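Acetone carboxylase alpha subunit (Xanthobacter autotrophicus Py2, PDB 5M45) belongs to the hydantoinase B/oxoprolinase family and, in its six-chain assembly, carries a manganese ion buried among its side chains. Local coordinates at residues N148-D153 / Y399-L404; I160-E165 / E250-E255; V350-G355 / T386-D391. All coordinates share one frame; numbering follows the deposited sequence.

How the interactions relate
Interactions 1 and 3 lie in the buried middle of the chain, with centres about 10 Å apart, and both draw on the start of helix 401-422: Phe403 and Leu404 of interaction 1 pack on Trp387 and Phe352 of interaction 3. Interaction 2 is peripheral, its centre about 36 Å from either of the others, and joins a hairpin tip to a helix end. All three rely on an aromatic ring met by aliphatic groups, but the setting changes the chemistry. Interaction 1 adds a metal and a bound anion, interaction 3 adds a methionine sulfur to a largely apolar cluster, and interaction 2 sets one tryptophan against a valine and an alanine, with glutamates nearby.

Interaction 1: N148-D153 / Y399-L404; sequences NVHPCD and YSWHFL. With MN (manganese (II) ion), chain M; ACT (acetate ion), chain N.
Val149 lays its CG1 methyl over one face of the Trp401 indole, 3.6 Å from CZ2 and displaced toward the rim, a CH-pi contact made at about a right angle between the two side chains. That branch lies anti to the backbone N (chi1 174°), which carries it toward the ring. The carbonyl of the same residue is closed in by Ser400, whose CB lies 3.2 Å from Val149 O, while its hydroxyl is hydrogen-bonded to Asn346 O. His150 follows, in T-shaped contact with Trp401: the indole edge points toward the imidazole face, with planes at 76°. Its NE2 binds manganese at 2.3 Å, and ND1 is tied to Ser398 O, so both ring nitrogens are engaged and the rotation of the ring is fixed. The chain then makes a type I turn that brings Asp153 back to the metal, where OD1 binds manganese at 2.0 Å; a bond from Asn148 ND2 to Asp153 O (2.8 Å) braces the turn. Acetate, probably from the crystallisation liquor, coordinates the ion through both oxygens, and Trp401 NE1 donates to acetate O at 2.7 Å. His175, at the end of strand 165-175, completes the protein ligands. The metal-bearing loop leads into strand 153-162 and touches both the start of helix 401-422 and helix 111-124, the latter through Val149 on His111.

Interaction 2: I160-E165 / E250-E255; sequences IFWEGE and EVVAEE
Trp162 spreads its indole flat against the CG1 methyl of Val252, which sits 3.4 Å from the centroid of the six-membered ring and only 11° off its normal. The methyl is almost central: CE2 and CD2, the two atoms of the ring fusion, are both 3.5 Å from Val252 CG1. This is a CH-pi contact of plain form, one aliphatic branch pressed into the middle of an aromatic face. The two side chains approach from opposite directions. CG of Trp162 stands anti to the backbone N (chi1 -179°), carrying the ring away from its strand to meet the methyl on the helix. Farther along the indole, CH2 reaches the next residue of the helix, 4.3 Å from Ala253 CB, a looser contact at a more exposed margin. The other face of the indole is flanked by Glu163 CG, so the ring lies between a helix methyl and the aliphatic stem of its own neighbour. Trp162 also opens a type I' turn, with Glu163 and Gly164 at its corners in left-handed conformations. Paired bonds close this two-residue hairpin loop: Trp162 N to Glu165 O at 2.8 Å and Glu165 N to Trp162 O at 3.1 Å. The indole thus projects from the first residue of a tight, doubly bonded turn. In the fold, strands 153-162 and 165-175 of the seven-stranded antiparallel sheet thereby rest their hairpin end on the last turns of helix 227-255. Ile257, in the following helix 257-282, touches both Trp162 and Val252, and Glu254 and Glu255 form salt bridges to Arg63 and Lys59 of helix 54-75 nearby.

Interaction 3: V350-G355 / T386-D391; sequences VSFTSG and TWMNPD
A Met-aromatic contact joins helix 349-361 to the type I turn Thr386-Asn389, with Phe352 on the helix and Met388 on the turn. The closer approach is a CH-pi contact: Met388 lays CB over one face of the Phe352 ring, 3.7 Å from CD1, while its SD is more distant, 5.2 Å from the ring centroid. Phe352 and Met388 lie side by side, pointing the same way; bends at chi2 (-88°) and chi3 (-73°) bring Met388 CE back to Phe352 CZ at 3.9 Å. The same methyl also lies over one face of Trp387, toward the rim, so it touches both rings. Trp387 meets Phe352 directly in an offset edge-to-face pair: the phenyl edge is turned toward the indole face, CE1 lies 3.8 Å from Trp387 CH2, and the planes stand at 83°. On the helix, Val350 O accepts from both Ser354 N and Ser354 OG, which arrive from opposite faces of the carbonyl plane. Helix 401-422 adds Leu404 and Ala407 to the cluster, each touching both Phe352 and Trp387. Between the helix and the turn the contact is apolar, so it probably depends mainly on close fit and dispersion, with a lesser share from the sulfur, while the indole NE1 finds its hydrogen bond elsewhere.

Interaction 1: N148-D153 / Y399-L404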
# COMPACT_ATOMS: atom_id res chain seq x y z
N ASN A 148 8.05 -6.92 12.96
CA ASN A 148 7.09 -8.00 12.65
C ASN A 148 7.67 -9.06 11.65
O ASN A 148 8.57 -8.76 10.87
CB ASN A 148 5.79 -7.42 12.06
CG ASN A 148 4.58 -8.39 12.18
OD1 ASN A 148 4.58 -9.32 13.00
ND2 ASN A 148 3.53 -8.12 11.39
N VAL A 149 7.07 -10.26 11.65
CA VAL A 149 7.47 -11.34 10.76
C VAL A 149 7.19 -10.99 9.30
O VAL A 149 8.10 -11.05 8.44
CB VAL A 149 6.73 -12.65 11.13
CG1 VAL A 149 7.05 -13.73 10.10
CG2 VAL A 149 7.09 -13.11 12.53
N HIS A 150 5.95 -10.62 9.02
CA HIS A 150 5.52 -10.27 7.65
C HIS A 150 4.18 -9.57 7.69
O HIS A 150 3.49 -9.63 8.71
CB HIS A 150 5.50 -11.51 6.69
CG HIS A 150 4.54 -12.61 7.08
ND1 HIS A 150 4.25 -13.65 6.23
CD2 HIS A 150 3.80 -12.82 8.19
CE1 HIS A 150 3.43 -14.50 6.83
NE2 HIS A 150 3.15 -14.02 8.02
N PRO A 151 3.78 -8.89 6.60
CA PRO A 151 2.52 -8.14 6.62
C PRO A 151 1.23 -8.94 6.94
O PRO A 151 0.33 -8.40 7.59
CB PRO A 151 2.45 -7.50 5.24
CG PRO A 151 3.92 -7.36 4.84
CD PRO A 151 4.56 -8.62 5.36
N CYS A 152 1.16 -10.22 6.58
CA CYS A 152 -0.02 -11.02 6.88
C CYS A 152 -0.31 -11.32 8.38
O CYS A 152 -1.41 -11.82 8.70
CB CYS A 152 -0.05 -12.30 6.06
SG CYS A 152 -0.57 -12.00 4.34
N ASP A 153 0.66 -11.07 9.28
CA ASP A 153 0.39 -11.18 10.69
C ASP A 153 -0.04 -9.80 11.24
O ASP A 153 0.82 -8.93 11.49
CB ASP A 153 1.58 -11.75 11.44
CG ASP A 153 1.83 -13.20 11.10
OD1 ASP A 153 0.89 -13.89 10.62
OD2 ASP A 153 2.98 -13.69 11.28
N TYR A 399 7.53 -13.58 2.80
CA TYR A 399 7.88 -14.95 3.17
C TYR A 399 9.23 -15.04 3.93
O TYR A 399 10.12 -15.84 3.61
CB TYR A 399 7.78 -15.94 1.99
CG TYR A 399 7.91 -17.38 2.48
CD1 TYR A 399 7.23 -17.83 3.58
CD2 TYR A 399 8.76 -18.27 1.84
CE1 TYR A 399 7.37 -19.14 4.05
CE2 TYR A 399 8.93 -19.59 2.30
CZ TYR A 399 8.25 -20.01 3.41
OH TYR A 399 8.42 -21.30 3.89
N SER A 400 9.32 -14.17 4.94
CA SER A 400 10.42 -14.11 5.91
C SER A 400 10.87 -15.51 6.39
O SER A 400 12.06 -15.79 6.58
CB SER A 400 9.92 -13.34 7.15
OG SER A 400 11.03 -12.68 7.65
N TRP A 401 9.88 -16.35 6.62
CA TRP A 401 10.11 -17.71 7.12
C TRP A 401 11.10 -18.52 6.31
O TRP A 401 11.77 -19.35 6.89
CB TRP A 401 8.79 -18.53 7.16
CG TRP A 401 7.67 -17.96 7.99
CD1 TRP A 401 6.45 -17.56 7.53
CD2 TRP A 401 7.64 -17.82 9.42
NE1 TRP A 401 5.64 -17.20 8.59
CE2 TRP A 401 6.35 -17.32 9.76
CE3 TRP A 401 8.56 -18.06 10.44
CZ2 TRP A 401 5.99 -17.04 11.07
CZ3 TRP A 401 8.18 -17.80 11.75
CH2 TRP A 401 6.90 -17.30 12.06
N HIS A 402 11.16 -18.34 5.00
CA HIS A 402 12.08 -19.16 4.14
C HIS A 402 13.51 -19.19 4.70
O HIS A 402 14.14 -20.26 4.83
CB HIS A 402 12.09 -18.58 2.73
CG HIS A 402 12.78 -19.42 1.70
ND1 HIS A 402 12.47 -20.75 1.49
CD2 HIS A 402 13.72 -19.10 0.79
CE1 HIS A 402 13.21 -21.22 0.49
NE2 HIS A 402 13.98 -20.23 0.05
N PHE A 403 13.98 -17.99 5.08
CA PHE A 403 15.29 -17.84 5.73
C PHE A 403 15.25 -18.18 7.21
O PHE A 403 16.12 -18.90 7.72
CB PHE A 403 15.84 -16.41 5.52
CG PHE A 403 16.36 -16.13 4.10
CD1 PHE A 403 16.19 -17.02 3.02
CD2 PHE A 403 17.04 -14.94 3.87
CE1 PHE A 403 16.69 -16.71 1.76
CE2 PHE A 403 17.54 -14.63 2.63
CZ PHE A 403 17.36 -15.52 1.56
N LEU A 404 14.25 -17.66 7.91
CA LEU A 404 14.17 -17.83 9.38
C LEU A 404 14.19 -19.31 9.83
O LEU A 404 15.00 -19.69 10.67
CB LEU A 404 12.90 -17.14 9.94
CG LEU A 404 12.84 -15.59 9.92
CD1 LEU A 404 11.46 -15.09 10.34
CD2 LEU A 404 13.90 -14.97 10.82
MN MN M . 1.83 -15.29 9.46
C ACT N . 2.60 -17.70 9.95
O ACT N . 2.96 -17.06 8.94
OXT ACT N . 1.89 -17.14 10.82
CH3 ACT N . 3.02 -19.13 10.12

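Interaction 2: I160-E165 / E250-E255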
# COMPACT_ATOMS: atom_id res chain seq x y z
N ILE A 160 -4.40 -0.74 28.72
CA ILE A 160 -5.21 -1.05 29.91
C ILE A 160 -4.99 0.01 30.99
O ILE A 160 -3.85 0.26 31.38
CB ILE A 160 -4.87 -2.46 30.46
CG1 ILE A 160 -5.03 -3.51 29.34
CG2 ILE A 160 -5.72 -2.77 31.68
CD1 ILE A 160 -4.55 -4.92 29.68
N PHE A 161 -6.08 0.60 31.47
CA PHE A 161 -6.09 1.70 32.45
C PHE A 161 -6.75 1.27 33.78
O PHE A 161 -7.62 0.41 33.80
CB PHE A 161 -6.81 2.94 31.87
CG PHE A 161 -5.94 3.77 30.92
CD1 PHE A 161 -5.73 3.35 29.62
CD2 PHE A 161 -5.39 4.97 31.34
CE1 PHE A 161 -4.96 4.13 28.73
CE2 PHE A 161 -4.60 5.72 30.48
CZ PHE A 161 -4.39 5.32 29.17
N TRP A 162 -6.28 1.83 34.88
CA TRP A 162 -6.87 1.66 36.20
C TRP A 162 -6.88 3.03 36.87
O TRP A 162 -5.83 3.65 37.05
CB TRP A 162 -6.10 0.64 37.06
CG TRP A 162 -6.74 0.46 38.43
CD1 TRP A 162 -6.27 0.95 39.64
CD2 TRP A 162 -7.97 -0.20 38.73
NE1 TRP A 162 -7.14 0.62 40.66
CE2 TRP A 162 -8.18 -0.09 40.13
CE3 TRP A 162 -8.90 -0.89 37.96
CZ2 TRP A 162 -9.29 -0.64 40.76
CZ3 TRP A 162 -10.02 -1.44 38.61
CH2 TRP A 162 -10.19 -1.33 39.99
N GLU A 163 -8.08 3.50 37.21
CA GLU A 163 -8.27 4.82 37.82
C GLU A 163 -7.54 5.94 37.11
O GLU A 163 -6.87 6.75 37.72
CB GLU A 163 -7.94 4.74 39.31
CG GLU A 163 -9.12 4.07 40.03
CD GLU A 163 -8.92 3.82 41.50
OE1 GLU A 163 -7.82 4.19 42.01
OE2 GLU A 163 -9.86 3.24 42.13
N GLY A 164 -7.67 5.97 35.79
CA GLY A 164 -7.12 7.01 34.96
C GLY A 164 -5.66 6.91 34.59
O GLY A 164 -5.16 7.79 33.92
N GLU A 165 -4.97 5.86 34.99
CA GLU A 165 -3.54 5.70 34.66
C GLU A 165 -3.29 4.36 33.95
O GLU A 165 -4.01 3.39 34.17
CB GLU A 165 -2.69 5.79 35.94
CG GLU A 165 -2.89 7.04 36.79
CD GLU A 165 -1.99 7.03 38.02
OE1 GLU A 165 -2.30 6.25 38.94
OE2 GLU A 165 -0.94 7.72 38.05
N GLU A 250 -11.26 -6.96 36.58
CA GLU A 250 -11.87 -7.78 37.62
C GLU A 250 -10.86 -8.27 38.65
O GLU A 250 -11.14 -8.24 39.85
CB GLU A 250 -12.64 -8.97 37.02
CG GLU A 250 -13.98 -8.57 36.38
CD GLU A 250 -14.60 -9.57 35.42
OE1 GLU A 250 -14.01 -10.65 35.16
OE2 GLU A 250 -15.70 -9.25 34.87
N VAL A 251 -9.71 -8.74 38.18
CA VAL A 251 -8.62 -9.21 39.04
C VAL A 251 -8.10 -8.09 39.92
O VAL A 251 -7.91 -8.28 41.12
CB VAL A 251 -7.49 -9.88 38.21
CG1 VAL A 251 -6.24 -10.10 39.02
CG2 VAL A 251 -7.98 -11.22 37.65
N VAL A 252 -7.89 -6.91 39.35
CA VAL A 252 -7.45 -5.75 40.13
C VAL A 252 -8.51 -5.35 41.18
O VAL A 252 -8.17 -5.08 42.34
CB VAL A 252 -7.09 -4.56 39.23
CG1 VAL A 252 -6.86 -3.28 40.06
CG2 VAL A 252 -5.84 -4.89 38.40
N ALA A 253 -9.78 -5.31 40.79
CA ALA A 253 -10.88 -5.00 41.72
C ALA A 253 -10.90 -5.97 42.88
O ALA A 253 -11.03 -5.56 44.01
CB ALA A 253 -12.22 -5.01 41.01
N GLU A 254 -10.75 -7.26 42.60
CA GLU A 254 -10.78 -8.29 43.64
C GLU A 254 -9.51 -8.38 44.53
O GLU A 254 -9.64 -8.53 45.73
CB GLU A 254 -11.11 -9.67 43.06
CG GLU A 254 -11.13 -10.74 44.17
CD GLU A 254 -11.74 -12.09 43.77
OE1 GLU A 254 -11.68 -12.41 42.56
OE2 GLU A 254 -12.25 -12.83 44.68
N GLU A 255 -8.30 -8.33 43.96
CA GLU A 255 -7.04 -8.53 44.73
C GLU A 255 -6.26 -7.27 45.05
O GLU A 255 -5.31 -7.32 45.85
CB GLU A 255 -6.09 -9.48 44.00
CG GLU A 255 -6.68 -10.81 43.57
CD GLU A 255 -7.26 -11.61 44.74
OE1 GLU A 255 -6.85 -11.43 45.91
OE2 GLU A 255 -8.13 -12.46 44.52

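Interaction 3: V350-G355 / T386-D391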
# COMPACT_ATOMS: atom_id res chain seq x y z
N VAL A 350 14.19 -8.35 15.68
CA VAL A 350 13.09 -8.78 16.54
C VAL A 350 12.50 -10.14 16.12
O VAL A 350 12.35 -11.03 16.97
CB VAL A 350 11.95 -7.72 16.61
CG1 VAL A 350 10.75 -8.26 17.35
CG2 VAL A 350 12.44 -6.41 17.27
N SER A 351 12.11 -10.29 14.85
CA SER A 351 11.55 -11.57 14.41
C SER A 351 12.58 -12.72 14.50
O SER A 351 12.24 -13.83 14.88
CB SER A 351 10.96 -11.46 12.99
OG SER A 351 11.95 -11.06 12.03
N PHE A 352 13.84 -12.43 14.14
CA PHE A 352 14.88 -13.43 14.24
C PHE A 352 15.11 -13.94 15.67
O PHE A 352 15.10 -15.15 15.91
CB PHE A 352 16.21 -12.93 13.64
CG PHE A 352 17.28 -14.00 13.57
CD1 PHE A 352 17.29 -14.91 12.54
CD2 PHE A 352 18.24 -14.09 14.54
CE1 PHE A 352 18.27 -15.92 12.48
CE2 PHE A 352 19.25 -15.07 14.47
CZ PHE A 352 19.25 -16.00 13.46
N THR A 353 15.28 -13.03 16.62
CA THR A 353 15.53 -13.39 18.02
C THR A 353 14.27 -13.93 18.76
O THR A 353 14.39 -14.84 19.65
CB THR A 353 16.16 -12.23 18.81
OG1 THR A 353 15.28 -11.10 18.84
CG2 THR A 353 17.54 -11.84 18.23
N SER A 354 13.10 -13.41 18.41
CA SER A 354 11.82 -13.95 18.94
C SER A 354 11.59 -15.42 18.53
O SER A 354 11.09 -16.22 19.35
CB SER A 354 10.61 -13.07 18.57
OG SER A 354 10.76 -11.77 19.14
N GLY A 355 12.00 -15.78 17.31
CA GLY A 355 11.94 -17.18 16.89
C GLY A 355 12.88 -18.11 17.66
O GLY A 355 12.55 -19.28 17.90
N THR A 386 23.28 -7.77 7.51
CA THR A 386 22.93 -9.16 7.22
C THR A 386 21.43 -9.29 6.96
O THR A 386 20.63 -8.38 7.26
CB THR A 386 23.36 -10.12 8.36
OG1 THR A 386 22.71 -9.72 9.57
CG2 THR A 386 24.91 -10.12 8.58
N TRP A 387 21.02 -10.43 6.41
CA TRP A 387 19.58 -10.66 6.13
C TRP A 387 18.70 -10.66 7.39
O TRP A 387 17.52 -10.30 7.30
CB TRP A 387 19.36 -11.95 5.30
CG TRP A 387 19.69 -13.25 6.05
CD1 TRP A 387 20.86 -13.98 5.98
CD2 TRP A 387 18.84 -13.94 6.94
NE1 TRP A 387 20.76 -15.10 6.79
CE2 TRP A 387 19.52 -15.09 7.39
CE3 TRP A 387 17.53 -13.71 7.41
CZ2 TRP A 387 18.94 -16.01 8.28
CZ3 TRP A 387 16.97 -14.61 8.30
CH2 TRP A 387 17.66 -15.75 8.72
N MET A 388 19.26 -11.09 8.54
CA MET A 388 18.56 -11.07 9.83
C MET A 388 18.57 -9.71 10.57
O MET A 388 17.87 -9.55 11.56
CB MET A 388 19.03 -12.20 10.78
CG MET A 388 20.47 -12.10 11.29
SD MET A 388 21.72 -12.87 10.25
CE MET A 388 21.40 -14.61 10.57
N ASN A 389 19.35 -8.73 10.10
CA ASN A 389 19.36 -7.35 10.68
C ASN A 389 19.67 -6.35 9.55
O ASN A 389 20.74 -5.74 9.54
CB ASN A 389 20.35 -7.29 11.85
CG ASN A 389 20.31 -5.98 12.62
OD1 ASN A 389 19.34 -5.15 12.52
ND2 ASN A 389 21.37 -5.74 13.38
N PRO A 390 18.74 -6.21 8.59
CA PRO A 390 19.05 -5.41 7.40
C PRO A 390 19.19 -3.94 7.68
O PRO A 390 18.62 -3.43 8.64
CB PRO A 390 17.87 -5.67 6.45
CG PRO A 390 17.15 -6.85 7.01
CD PRO A 390 17.40 -6.87 8.48
N ASP A 391 19.90 -3.26 6.79
CA ASP A 391 20.18 -1.82 6.89
C ASP A 391 19.60 -1.02 5.72
O ASP A 391 20.14 0.05 5.35
CB ASP A 391 21.71 -1.62 7.01
CG ASP A 391 22.48 -2.14 5.76
OD1 ASP A 391 21.94 -2.84 4.90
OD2 ASP A 391 23.67 -1.81 5.61